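PDB 2FNU: UDP-4-amino-4,6-dideoxy-N-acetyl-beta-L-altrosamine transaminase from Helicobacter pylori, which catalyses the pyridoxal phosphate-dependent transamination of a UDP-linked 4-keto sugar, with glutamate as amino donor, in the second step of pseudaminic acid biosynthesis. Local coordinates for residues T80-V85 with V314-I319; V128-K133 with L285-M290; P318-Q323 with K335-F340. One frame throughout, in Å; residues are numbered along the deposited sequence.

Interaction 1 of 3, residues T80-V85 with V314-I319. With UD1 (uridine-diphosphate-N-acetylglucosamine), chain F; PMP (4'-deoxy-4'-aminopyridoxal-5'-phosphate), chain E.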
loop_
_atom_site.group_PDB
_atom_site.type_symbol
_atom_site.label_atom_id
_atom_site.label_comp_id
_atom_site.label_asym_id
_atom_site.label_seq_id
_atom_site.Cartn_x
_atom_site.Cartn_y
_atom_site.Cartn_z
ATOM N N THR B 80 10.030 -0.552 -21.864
ATOM C CA THR B 80 9.734 -1.775 -22.615
ATOM C C THR B 80 8.239 -2.079 -22.609
ATOM O O THR B 80 7.567 -1.870 -21.585
ATOM C CB THR B 80 10.473 -2.986 -22.017
ATOM O OG1 THR B 80 10.086 -4.179 -22.726
ATOM C CG2 THR B 80 10.195 -3.138 -20.496
ATOM N N PRO B 81 7.717 -2.590 -23.739
ATOM C CA PRO B 81 6.322 -3.018 -23.754
ATOM C C PRO B 81 6.131 -4.412 -23.154
ATOM O O PRO B 81 4.997 -4.817 -22.953
ATOM C CB PRO B 81 5.992 -3.042 -25.254
ATOM C CG PRO B 81 7.283 -3.419 -25.914
ATOM C CD PRO B 81 8.367 -2.748 -25.055
ATOM N N ILE B 82 7.229 -5.137 -22.922
ATOM C CA ILE B 82 7.158 -6.488 -22.332
ATOM C C ILE B 82 7.498 -6.388 -20.854
ATOM O O ILE B 82 8.632 -6.629 -20.421
ATOM C CB ILE B 82 8.044 -7.522 -23.095
ATOM C CG1 ILE B 82 7.602 -7.610 -24.564
ATOM C CG2 ILE B 82 7.939 -8.919 -22.470
ATOM C CD1 ILE B 82 6.102 -7.992 -24.760
ATOM N N SER B 83 6.491 -5.967 -20.095
ATOM C CA SER B 83 6.583 -5.914 -18.637
ATOM C C SER B 83 5.197 -6.035 -18.093
ATOM O O SER B 83 4.219 -5.981 -18.860
ATOM C CB SER B 83 7.179 -4.595 -18.144
ATOM O OG SER B 83 7.436 -4.726 -16.750
ATOM N N PHE B 84 5.092 -6.202 -16.778
ATOM C CA PHE B 84 3.767 -6.091 -16.171
ATOM C C PHE B 84 3.268 -4.654 -16.303
ATOM O O PHE B 84 4.064 -3.723 -16.301
ATOM C CB PHE B 84 3.788 -6.516 -14.705
ATOM C CG PHE B 84 2.421 -6.580 -14.088
ATOM C CD1 PHE B 84 1.476 -7.469 -14.575
ATOM C CD2 PHE B 84 2.061 -5.698 -13.081
ATOM C CE1 PHE B 84 0.183 -7.513 -14.033
ATOM C CE2 PHE B 84 0.770 -5.732 -12.521
ATOM C CZ PHE B 84 -0.164 -6.635 -13.009
ATOM N N VAL B 85 1.951 -4.472 -16.416
ATOM C CA VAL B 85 1.422 -3.145 -16.728
ATOM C C VAL B 85 1.835 -2.062 -15.718
ATOM O O VAL B 85 1.944 -0.872 -16.072
ATOM C CB VAL B 85 -0.118 -3.199 -16.917
ATOM C CG1 VAL B 85 -0.834 -3.382 -15.559
ATOM C CG2 VAL B 85 -0.633 -1.966 -17.647
ATOM N N VAL B 314 1.483 -16.615 -19.434
ATOM C CA VAL B 314 2.208 -15.874 -20.450
ATOM C C VAL B 314 2.626 -14.518 -19.879
ATOM O O VAL B 314 1.794 -13.802 -19.287
ATOM C CB VAL B 314 1.348 -15.656 -21.708
ATOM C CG1 VAL B 314 2.092 -14.783 -22.754
ATOM C CG2 VAL B 314 0.946 -17.007 -22.328
ATOM N N HIS B 315 3.909 -14.184 -20.048
ATOM C CA HIS B 315 4.452 -12.875 -19.647
ATOM C C HIS B 315 5.154 -12.254 -20.866
ATOM O O HIS B 315 6.206 -12.745 -21.255
ATOM C CB HIS B 315 5.471 -13.098 -18.510
ATOM C CG HIS B 315 4.893 -13.775 -17.304
ATOM N ND1 HIS B 315 4.944 -15.144 -17.108
ATOM C CD2 HIS B 315 4.271 -13.266 -16.216
ATOM C CE1 HIS B 315 4.362 -15.443 -15.962
ATOM N NE2 HIS B 315 3.953 -14.322 -15.394
ATOM N N TYR B 316 4.628 -11.200 -21.505
ATOM C CA TYR B 316 3.453 -10.413 -21.137
ATOM C C TYR B 316 2.784 -9.919 -22.414
ATOM O O TYR B 316 3.445 -9.752 -23.449
ATOM C CB TYR B 316 3.874 -9.143 -20.381
ATOM C CG TYR B 316 4.462 -9.362 -19.020
ATOM C CD1 TYR B 316 5.845 -9.369 -18.837
ATOM C CD2 TYR B 316 3.638 -9.555 -17.906
ATOM C CE1 TYR B 316 6.393 -9.557 -17.569
ATOM C CE2 TYR B 316 4.178 -9.753 -16.620
ATOM C CZ TYR B 316 5.555 -9.765 -16.479
ATOM O OH TYR B 316 6.082 -9.956 -15.226
ATOM N N LYS B 317 1.494 -9.619 -22.333
ATOM C CA LYS B 317 0.827 -8.844 -23.385
ATOM C C LYS B 317 1.550 -7.504 -23.560
ATOM O O LYS B 317 1.805 -6.816 -22.585
ATOM C CB LYS B 317 -0.636 -8.618 -22.995
ATOM C CG LYS B 317 -1.476 -7.764 -23.925
ATOM C CD LYS B 317 -2.936 -7.904 -23.468
ATOM C CE LYS B 317 -3.911 -7.071 -24.253
ATOM N NZ LYS B 317 -5.301 -7.450 -23.813
ATOM N N PRO B 318 1.915 -7.144 -24.802
ATOM C CA PRO B 318 2.547 -5.836 -24.992
ATOM C C PRO B 318 1.678 -4.739 -24.396
ATOM O O PRO B 318 0.487 -4.677 -24.683
ATOM C CB PRO B 318 2.648 -5.719 -26.520
ATOM C CG PRO B 318 2.823 -7.195 -26.972
ATOM C CD PRO B 318 1.853 -7.920 -26.060
ATOM N N ILE B 319 2.265 -3.877 -23.568
ATOM C CA ILE B 319 1.481 -2.914 -22.793
ATOM C C ILE B 319 0.644 -1.981 -23.667
ATOM O O ILE B 319 -0.483 -1.612 -23.310
ATOM C CB ILE B 319 2.390 -2.117 -21.819
ATOM C CG1 ILE B 319 2.931 -3.046 -20.718
ATOM C CG2 ILE B 319 1.664 -0.928 -21.215
ATOM C CD1 ILE B 319 4.097 -2.443 -19.920
HETATM C "C1'" UD1 F . 0.837 -10.201 -11.997
HETATM C "C2'" UD1 F . 2.021 -10.508 -12.929
HETATM C "C3'" UD1 F . 3.306 -10.809 -12.163
HETATM C "C4'" UD1 F . 3.548 -9.757 -11.072
HETATM C "C5'" UD1 F . 2.319 -9.456 -10.195
HETATM C "C6'" UD1 F . 2.087 -10.531 -9.129
HETATM C "C7'" UD1 F . 1.203 -11.467 -15.051
HETATM C "C8'" UD1 F . 0.726 -12.693 -15.782
HETATM N "N2'" UD1 F . 1.675 -11.625 -13.809
HETATM O "O1'" UD1 F . 0.368 -11.399 -11.375
HETATM O "O3'" UD1 F . 4.434 -10.807 -13.069
HETATM O "O5'" UD1 F . 1.144 -9.218 -10.989
HETATM O "O7'" UD1 F . 1.161 -10.384 -15.585
HETATM N N1 UD1 F . -0.148 -17.480 -6.369
HETATM C C2 UD1 F . 0.222 -18.175 -5.200
HETATM N N3 UD1 F . 0.171 -17.556 -4.009
HETATM C C4 UD1 F . -0.236 -16.284 -3.893
HETATM C C5 UD1 F . -0.615 -15.541 -5.011
HETATM C C6 UD1 F . -0.580 -16.137 -6.265
HETATM O O2 UD1 F . 0.600 -19.369 -5.282
HETATM O O4 UD1 F . -0.266 -15.756 -2.766
HETATM C C1B UD1 F . -0.096 -18.191 -7.662
HETATM C C2B UD1 F . -1.438 -18.881 -7.862
HETATM O "O2'" UD1 F . -1.218 -20.193 -8.387
HETATM C C3B UD1 F . -2.158 -18.016 -8.872
HETATM C C4B UD1 F . -1.019 -17.429 -9.678
HETATM O O4B UD1 F . 0.078 -17.294 -8.768
HETATM O O3B UD1 F . -3.061 -18.750 -9.707
HETATM C C5B UD1 F . -1.407 -16.074 -10.232
HETATM O O5B UD1 F . -0.301 -15.574 -10.972
HETATM P PA UD1 F . -0.550 -14.396 -12.046
HETATM O O1A UD1 F . 0.806 -13.928 -12.553
HETATM O O2A UD1 F . -1.597 -14.877 -13.037
HETATM O O3A UD1 F . -1.193 -13.321 -11.020
HETATM P PB UD1 F . -1.215 -11.724 -11.278
HETATM O O1B UD1 F . -1.861 -11.428 -12.623
HETATM O O2B UD1 F . -1.739 -11.077 -10.005
HETATM N N1 PMP E . 7.026 -4.762 -12.288
HETATM C C2 PMP E . 7.115 -6.056 -12.731
HETATM C C2A PMP E . 8.129 -6.386 -13.801
HETATM C C3 PMP E . 6.276 -7.031 -12.173
HETATM O O3 PMP E . 6.369 -8.332 -12.575
HETATM C C4 PMP E . 5.329 -6.682 -11.180
HETATM C C4A PMP E . 4.352 -7.694 -10.623
HETATM N N4A PMP E . 3.959 -8.683 -11.603
HETATM C C5 PMP E . 5.307 -5.366 -10.705
HETATM C C6 PMP E . 6.206 -4.443 -11.235
HETATM C C5A PMP E . 4.350 -4.926 -9.612
HETATM O O4P PMP E . 4.860 -5.430 -8.391
HETATM P P PMP E . 3.872 -5.615 -7.127
HETATM O O1P PMP E . 3.037 -6.837 -7.426
HETATM O O2P PMP E . 4.784 -5.877 -5.966
HETATM O O3P PMP E . 3.065 -4.359 -6.939
HETATM O O HOH W 1 1.671 -6.199 -19.975
#
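The loop that follows strand 76-79 and the loop that leads into helix 323-328 meet beside the bound cofactor and sugar nucleotide, with the Tyr316 ring of the second laid on the first. A cis peptide bond precedes Tyr316, and its CG is anti to the carbonyl carbon (chi1 -68°). The ring thus lies flat on the Ser83-Phe84 peptide, Phe84 N being 3.5 Å above the plane over the centre of the Tyr316 ring. The opposite face is closed by CB of His315. Phe84 CB nevertheless touches the rim of this ring, 3.8 Å from Tyr316 CE2, while one face of the Phe84 ring meets the UD1 sugar and N4A of PMP; His210 of the second subunit makes an edge-to-face contact with Phe84. At the far end Ile319 N donates to Pro81 O (3.0 Å, 151° at the hydrogen), in the carbonyl plane and on a lone pair. Pro318 CA makes a CA-H...O contact with the same oxygen, and Ile319 CD1 packs among the carbonyl oxygens of Ser83 and Phe84. Looser by comparison is the span between these two grips, where a water donates to both Ser83 O (2.8 Å) and Lys317 O (2.7 Å). Beside it the Lys317 side chain leaves the contact, partly exposed, for a salt bridge with Glu219 of the second subunit. Tyr316 OH donates to UD1 O3' (2.8 Å), an atom at the edge of its ring and in its plane, and also lies 3.1 Å from PMP O3. With its ring clamped on both faces, Tyr316 has little freedom to swing, so its hydroxyl is held beside the N4A-C4' bond that joins cofactor and sugar in the external aldimine, consistent with a part in orienting the substrate for transamination.

Interaction 2 of 3, residues V128-K133 with L285-M290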
loop_
_atom_site.group_PDB
_atom_site.type_symbol
_atom_site.label_atom_id
_atom_site.label_comp_id
_atom_site.label_asym_id
_atom_site.label_seq_id
_atom_site.Cartn_x
_atom_site.Cartn_y
_atom_site.Cartn_z
ATOM N N VAL B 128 13.524 -3.307 -17.657
ATOM C CA VAL B 128 13.005 -4.392 -16.821
ATOM C C VAL B 128 13.894 -5.622 -17.011
ATOM O O VAL B 128 14.207 -6.003 -18.151
ATOM C CB VAL B 128 11.576 -4.764 -17.266
ATOM C CG1 VAL B 128 11.066 -6.028 -16.539
ATOM C CG2 VAL B 128 10.647 -3.582 -17.008
ATOM N N ASP B 129 14.287 -6.258 -15.908
ATOM C CA ASP B 129 15.094 -7.477 -15.996
ATOM C C ASP B 129 14.108 -8.625 -16.150
ATOM O O ASP B 129 13.633 -9.203 -15.165
ATOM C CB ASP B 129 15.950 -7.622 -14.744
ATOM C CG ASP B 129 16.867 -6.436 -14.535
ATOM O OD1 ASP B 129 17.469 -5.956 -15.529
ATOM O OD2 ASP B 129 16.965 -5.959 -13.389
ATOM N N TYR B 130 13.777 -8.941 -17.401
ATOM C CA TYR B 130 12.720 -9.907 -17.659
ATOM C C TYR B 130 13.120 -11.303 -17.190
ATOM O O TYR B 130 14.176 -11.820 -17.574
ATOM C CB TYR B 130 12.392 -9.924 -19.154
ATOM C CG TYR B 130 11.336 -10.945 -19.510
ATOM C CD1 TYR B 130 11.699 -12.237 -19.876
ATOM C CD2 TYR B 130 9.993 -10.617 -19.468
ATOM C CE1 TYR B 130 10.750 -13.188 -20.192
ATOM C CE2 TYR B 130 9.016 -11.560 -19.787
ATOM C CZ TYR B 130 9.412 -12.844 -20.136
ATOM O OH TYR B 130 8.464 -13.789 -20.470
ATOM N N ALA B 131 12.232 -11.910 -16.382
ATOM C CA ALA B 131 12.422 -13.252 -15.816
ATOM C C ALA B 131 13.538 -13.326 -14.792
ATOM O O ALA B 131 13.834 -14.406 -14.284
ATOM C CB ALA B 131 12.629 -14.322 -16.928
ATOM N N GLY B 132 14.137 -12.174 -14.480
ATOM C CA GLY B 132 15.330 -12.124 -13.644
ATOM C C GLY B 132 16.618 -11.896 -14.394
ATOM O O GLY B 132 17.655 -11.650 -13.779
ATOM N N LYS B 133 16.579 -11.941 -15.723
ATOM C CA LYS B 133 17.806 -11.763 -16.495
ATOM C C LYS B 133 18.156 -10.281 -16.586
ATOM O O LYS B 133 17.371 -9.476 -17.093
ATOM C CB LYS B 133 17.647 -12.347 -17.898
ATOM C CG LYS B 133 18.925 -12.226 -18.723
ATOM C CD LYS B 133 18.719 -12.776 -20.131
ATOM C CE LYS B 133 20.036 -12.963 -20.851
ATOM N NZ LYS B 133 19.778 -13.639 -22.172
ATOM N N LEU B 285 11.181 -16.604 -13.503
ATOM C CA LEU B 285 10.408 -17.348 -14.514
ATOM C C LEU B 285 11.296 -18.338 -15.237
ATOM O O LEU B 285 12.527 -18.144 -15.297
ATOM C CB LEU B 285 9.801 -16.423 -15.575
ATOM C CG LEU B 285 8.939 -15.245 -15.121
ATOM C CD1 LEU B 285 8.530 -14.332 -16.300
ATOM C CD2 LEU B 285 7.695 -15.743 -14.400
ATOM N N TYR B 286 10.669 -19.363 -15.813
ATOM C CA TYR B 286 11.352 -20.244 -16.766
ATOM C C TYR B 286 10.590 -20.118 -18.090
ATOM O O TYR B 286 9.596 -20.824 -18.300
ATOM C CB TYR B 286 11.337 -21.710 -16.294
ATOM C CG TYR B 286 12.133 -22.599 -17.211
ATOM C CD1 TYR B 286 13.498 -22.805 -16.992
ATOM C CD2 TYR B 286 11.535 -23.187 -18.331
ATOM C CE1 TYR B 286 14.258 -23.623 -17.853
ATOM C CE2 TYR B 286 12.286 -23.978 -19.193
ATOM C CZ TYR B 286 13.633 -24.191 -18.945
ATOM O OH TYR B 286 14.383 -24.982 -19.792
ATOM N N PRO B 287 10.987 -19.159 -18.946
ATOM C CA PRO B 287 10.305 -18.955 -20.230
ATOM C C PRO B 287 10.749 -19.920 -21.312
ATOM O O PRO B 287 11.946 -20.218 -21.443
ATOM C CB PRO B 287 10.728 -17.527 -20.648
ATOM C CG PRO B 287 11.415 -16.937 -19.429
ATOM C CD PRO B 287 12.008 -18.125 -18.700
ATOM N N ILE B 288 9.774 -20.381 -22.092
ATOM C CA ILE B 288 10.093 -21.063 -23.344
ATOM C C ILE B 288 9.446 -20.279 -24.485
ATOM O O ILE B 288 8.386 -19.654 -24.288
ATOM C CB ILE B 288 9.606 -22.543 -23.362
ATOM C CG1 ILE B 288 8.070 -22.613 -23.264
ATOM C CG2 ILE B 288 10.302 -23.357 -22.267
ATOM C CD1 ILE B 288 7.496 -24.048 -23.410
ATOM N N LEU B 289 10.073 -20.309 -25.662
ATOM C CA LEU B 289 9.540 -19.616 -26.843
ATOM C C LEU B 289 9.153 -20.626 -27.922
ATOM O O LEU B 289 10.023 -21.307 -28.478
ATOM C CB LEU B 289 10.558 -18.615 -27.421
ATOM C CG LEU B 289 11.036 -17.504 -26.490
ATOM C CD1 LEU B 289 12.132 -16.710 -27.186
ATOM C CD2 LEU B 289 9.860 -16.627 -26.117
ATOM N N MET B 290 7.854 -20.730 -28.211
ATOM C CA MET B 290 7.350 -21.692 -29.206
ATOM C C MET B 290 7.803 -21.368 -30.607
ATOM O O MET B 290 7.939 -20.202 -30.968
ATOM C CB MET B 290 5.816 -21.651 -29.268
ATOM C CG MET B 290 5.088 -21.881 -27.981
ATOM S SD MET B 290 3.316 -22.114 -28.293
ATOM C CE MET B 290 2.813 -20.710 -29.279
#
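At the C-terminal end of strand 122-128, in the main seven-stranded sheet of this PLP-dependent aminotransferase, the chain turns beside the active site and packs against Leu285 and Pro287, where the later segment enters the small antiparallel sheet. No hydrogen bond crosses the contact, which rests on apolar side chains. Ala131, held in a left-handed conformation (phi 68°, psi 4°), directs its methyl at these two residues, its CB lying 3.8 Å from Leu285 CB and equally close to Pro287 CG. Leu285 CG is anti to the carbonyl carbon (chi1 -54°), which brings CD1 alongside the CA and CB of Ala131. Tyr130, with CG anti to the backbone N, reaches out to meet Pro287 tip to tip, its CE1 being 3.9 Å from Pro287 CG. The Tyr130 hydroxyl is hydrogen-bonded to His315 O, in the loop that holds substrate-binding residues. Turn bonds from Gly132 N to Asp129 O and from Lys133 N to Tyr130 O brace the backbone. Around the contact, Phe340 of helix 335-343 sets its ring edge-to-face with Tyr130, Glu344 touches both Tyr130 and Pro287, and strand 286-290 runs between strands 270-272 and 344-347.

Interaction 3 of 3, residues P318-Q323 with K335-F340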
loop_
_atom_site.group_PDB
_atom_site.type_symbol
_atom_site.label_atom_id
_atom_site.label_comp_id
_atom_site.label_asym_id
_atom_site.label_seq_id
_atom_site.Cartn_x
_atom_site.Cartn_y
_atom_site.Cartn_z
ATOM N N PRO B 318 1.915 -7.144 -24.802
ATOM C CA PRO B 318 2.547 -5.836 -24.992
ATOM C C PRO B 318 1.678 -4.739 -24.396
ATOM O O PRO B 318 0.487 -4.677 -24.683
ATOM C CB PRO B 318 2.648 -5.719 -26.520
ATOM C CG PRO B 318 2.823 -7.195 -26.972
ATOM C CD PRO B 318 1.853 -7.920 -26.060
ATOM N N ILE B 319 2.265 -3.877 -23.568
ATOM C CA ILE B 319 1.481 -2.914 -22.793
ATOM C C ILE B 319 0.644 -1.981 -23.667
ATOM O O ILE B 319 -0.483 -1.612 -23.310
ATOM C CB ILE B 319 2.390 -2.117 -21.819
ATOM C CG1 ILE B 319 2.931 -3.046 -20.718
ATOM C CG2 ILE B 319 1.664 -0.928 -21.215
ATOM C CD1 ILE B 319 4.097 -2.443 -19.920
ATOM N N TYR B 320 1.188 -1.626 -24.825
ATOM C CA TYR B 320 0.481 -0.675 -25.722
ATOM C C TYR B 320 -0.803 -1.286 -26.318
ATOM O O TYR B 320 -1.582 -0.566 -26.937
ATOM C CB TYR B 320 1.417 -0.168 -26.831
ATOM C CG TYR B 320 2.007 -1.288 -27.680
ATOM C CD1 TYR B 320 3.353 -1.652 -27.554
ATOM C CD2 TYR B 320 1.215 -2.001 -28.582
ATOM C CE1 TYR B 320 3.894 -2.692 -28.318
ATOM C CE2 TYR B 320 1.751 -3.058 -29.349
ATOM C CZ TYR B 320 3.099 -3.385 -29.211
ATOM O OH TYR B 320 3.639 -4.419 -29.943
ATOM N N GLN B 321 -0.998 -2.598 -26.158
ATOM C CA GLN B 321 -2.223 -3.270 -26.614
ATOM C C GLN B 321 -3.427 -3.020 -25.701
ATOM O O GLN B 321 -4.579 -3.248 -26.117
ATOM C CB GLN B 321 -2.023 -4.796 -26.719
ATOM C CG GLN B 321 -1.173 -5.321 -27.874
ATOM C CD GLN B 321 -1.337 -6.855 -28.083
ATOM O OE1 GLN B 321 -2.264 -7.490 -27.539
ATOM N NE2 GLN B 321 -0.449 -7.443 -28.890
ATOM N N TYR B 322 -3.172 -2.630 -24.446
ATOM C CA TYR B 322 -4.278 -2.412 -23.514
ATOM C C TYR B 322 -5.120 -1.219 -23.950
ATOM O O TYR B 322 -4.591 -0.240 -24.480
ATOM C CB TYR B 322 -3.746 -2.181 -22.102
ATOM C CG TYR B 322 -3.256 -3.432 -21.406
ATOM C CD1 TYR B 322 -4.111 -4.524 -21.181
ATOM C CD2 TYR B 322 -1.941 -3.512 -20.925
ATOM C CE1 TYR B 322 -3.670 -5.667 -20.517
ATOM C CE2 TYR B 322 -1.480 -4.657 -20.265
ATOM C CZ TYR B 322 -2.360 -5.722 -20.048
ATOM O OH TYR B 322 -1.979 -6.880 -19.403
ATOM N N GLN B 323 -6.432 -1.312 -23.689
ATOM C CA GLN B 323 -7.403 -0.268 -24.055
ATOM C C GLN B 323 -6.981 1.139 -23.637
ATOM O O GLN B 323 -7.081 2.098 -24.418
ATOM C CB GLN B 323 -8.780 -0.600 -23.460
ATOM C CG GLN B 323 -9.864 0.426 -23.836
ATOM C CD GLN B 323 -11.267 0.097 -23.300
ATOM O OE1 GLN B 323 -12.196 0.917 -23.406
ATOM N NE2 GLN B 323 -11.426 -1.092 -22.726
ATOM N N LYS B 335 7.113 -5.476 -33.901
ATOM C CA LYS B 335 7.231 -6.882 -34.274
ATOM C C LYS B 335 7.939 -7.703 -33.198
ATOM O O LYS B 335 7.520 -8.824 -32.892
ATOM C CB LYS B 335 7.959 -7.032 -35.621
ATOM C CG LYS B 335 8.224 -8.477 -36.023
ATOM C CD LYS B 335 8.947 -8.578 -37.383
ATOM C CE LYS B 335 9.360 -10.020 -37.688
ATOM N NZ LYS B 335 8.236 -10.986 -37.566
ATOM N N SER B 336 9.004 -7.148 -32.626
ATOM C CA SER B 336 9.760 -7.890 -31.611
ATOM C C SER B 336 8.905 -8.232 -30.402
ATOM O O SER B 336 9.026 -9.328 -29.846
ATOM C CB SER B 336 11.016 -7.120 -31.199
ATOM O OG SER B 336 10.698 -5.838 -30.671
ATOM N N ALA B 337 8.040 -7.305 -30.004
ATOM C CA ALA B 337 7.177 -7.524 -28.826
ATOM C C ALA B 337 6.040 -8.495 -29.145
ATOM O O ALA B 337 5.714 -9.392 -28.358
ATOM C CB ALA B 337 6.611 -6.198 -28.322
ATOM N N GLU B 338 5.410 -8.296 -30.310
ATOM C CA GLU B 338 4.313 -9.170 -30.746
ATOM C C GLU B 338 4.775 -10.620 -30.893
ATOM O O GLU B 338 4.108 -11.545 -30.398
ATOM C CB GLU B 338 3.721 -8.687 -32.081
ATOM C CG GLU B 338 3.147 -7.267 -32.042
ATOM C CD GLU B 338 1.893 -7.144 -31.185
ATOM O OE1 GLU B 338 0.992 -8.002 -31.309
ATOM O OE2 GLU B 338 1.795 -6.178 -30.395
ATOM N N ASP B 339 5.909 -10.814 -31.568
ATOM C CA ASP B 339 6.447 -12.170 -31.765
ATOM C C ASP B 339 6.801 -12.806 -30.424
ATOM O O ASP B 339 6.497 -13.979 -30.206
ATOM C CB ASP B 339 7.693 -12.185 -32.669
ATOM C CG ASP B 339 7.384 -11.865 -34.138
ATOM O OD1 ASP B 339 6.206 -11.850 -34.549
ATOM O OD2 ASP B 339 8.356 -11.602 -34.865
ATOM N N PHE B 340 7.429 -12.033 -29.524
ATOM C CA PHE B 340 7.789 -12.582 -28.220
ATOM C C PHE B 340 6.542 -13.014 -27.436
ATOM O O PHE B 340 6.475 -14.116 -26.885
ATOM C CB PHE B 340 8.592 -11.561 -27.404
ATOM C CG PHE B 340 9.114 -12.122 -26.113
ATOM C CD1 PHE B 340 10.341 -12.766 -26.069
ATOM C CD2 PHE B 340 8.360 -12.020 -24.939
ATOM C CE1 PHE B 340 10.805 -13.308 -24.854
ATOM C CE2 PHE B 340 8.817 -12.548 -23.734
ATOM C CZ PHE B 340 10.041 -13.194 -23.698
#
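A single 3-10 turn, 319-321, with Gln321 N bonded to Pro318 O, lies against the first turns of helix 335-343, the CA atoms of Pro318 and Ala337 coming within 6.2 Å. The carboxylate of Glu338 dominates the contact. Its chain is bent at chi2 (-68°), which carries the acid group out from the helix to the turn, where OE2 takes two hydrogen bonds. Tyr320 OH donates a short bond of 2.6 Å to Glu338 OE2 on its anti lone pair, with the ring and carboxylate planes 40° apart. On the syn side Gln321 NE2 donates over 3.0 Å to the same OE2, nearly straight at 167° and almost exactly in the amide plane. Gln321 comes tip to tip with Glu338, its amide nearly coplanar with the carboxylate, and NE2 is also 2.9 Å from OE1. Gripped from two directions, the acid is held against rotation, and these donors would be expected to favour its ionised form. Tyr320 adopts the crowded rotamer, CG between the backbone N and the carbonyl carbon, so that its ring runs out toward the helix with Pro318 CB over one face, towards its rim. Its hydroxyl also bonds to Leu334 N, just ahead of the helix. Next to the polar group, Ala337 CB fits between Tyr320 OH (3.8 Å) and Pro318 CG (4.1 Å). Within the helix, Lys335 and Asp339 form an i to i+4 salt bridge. The result is a 3-10 turn held to a helix by Glu338 across the excursion through helix 323-328, in the same loop as Tyr316, with the Pro318 side chain about 11 Å from the nearest UD1 atom.

Overall arrangement
From the N terminus, residues 80-85 come first, after strand 76-79 of the main sheet, and residues 128-133 follow at the end of neighbouring strand 122-128. Interaction 2 closes a loop of about 150 residues by joining 128-133 to 285-290 at the small sheet. Interaction 1 encloses that loop in a wider one, bringing 314-319 back to 80-85. Interaction 3 begins where interaction 1 ends, sharing Pro318 and Ile319, and closes a short loop onto helix 335-343. The three adjoin: Val128 packs on Thr80 and Ser83, Leu285 on His315, Leu289 on Phe340, and Pro81 touches Tyr320 and Ala337. Together they tie the main sheet to the C-terminal elements beside the active site.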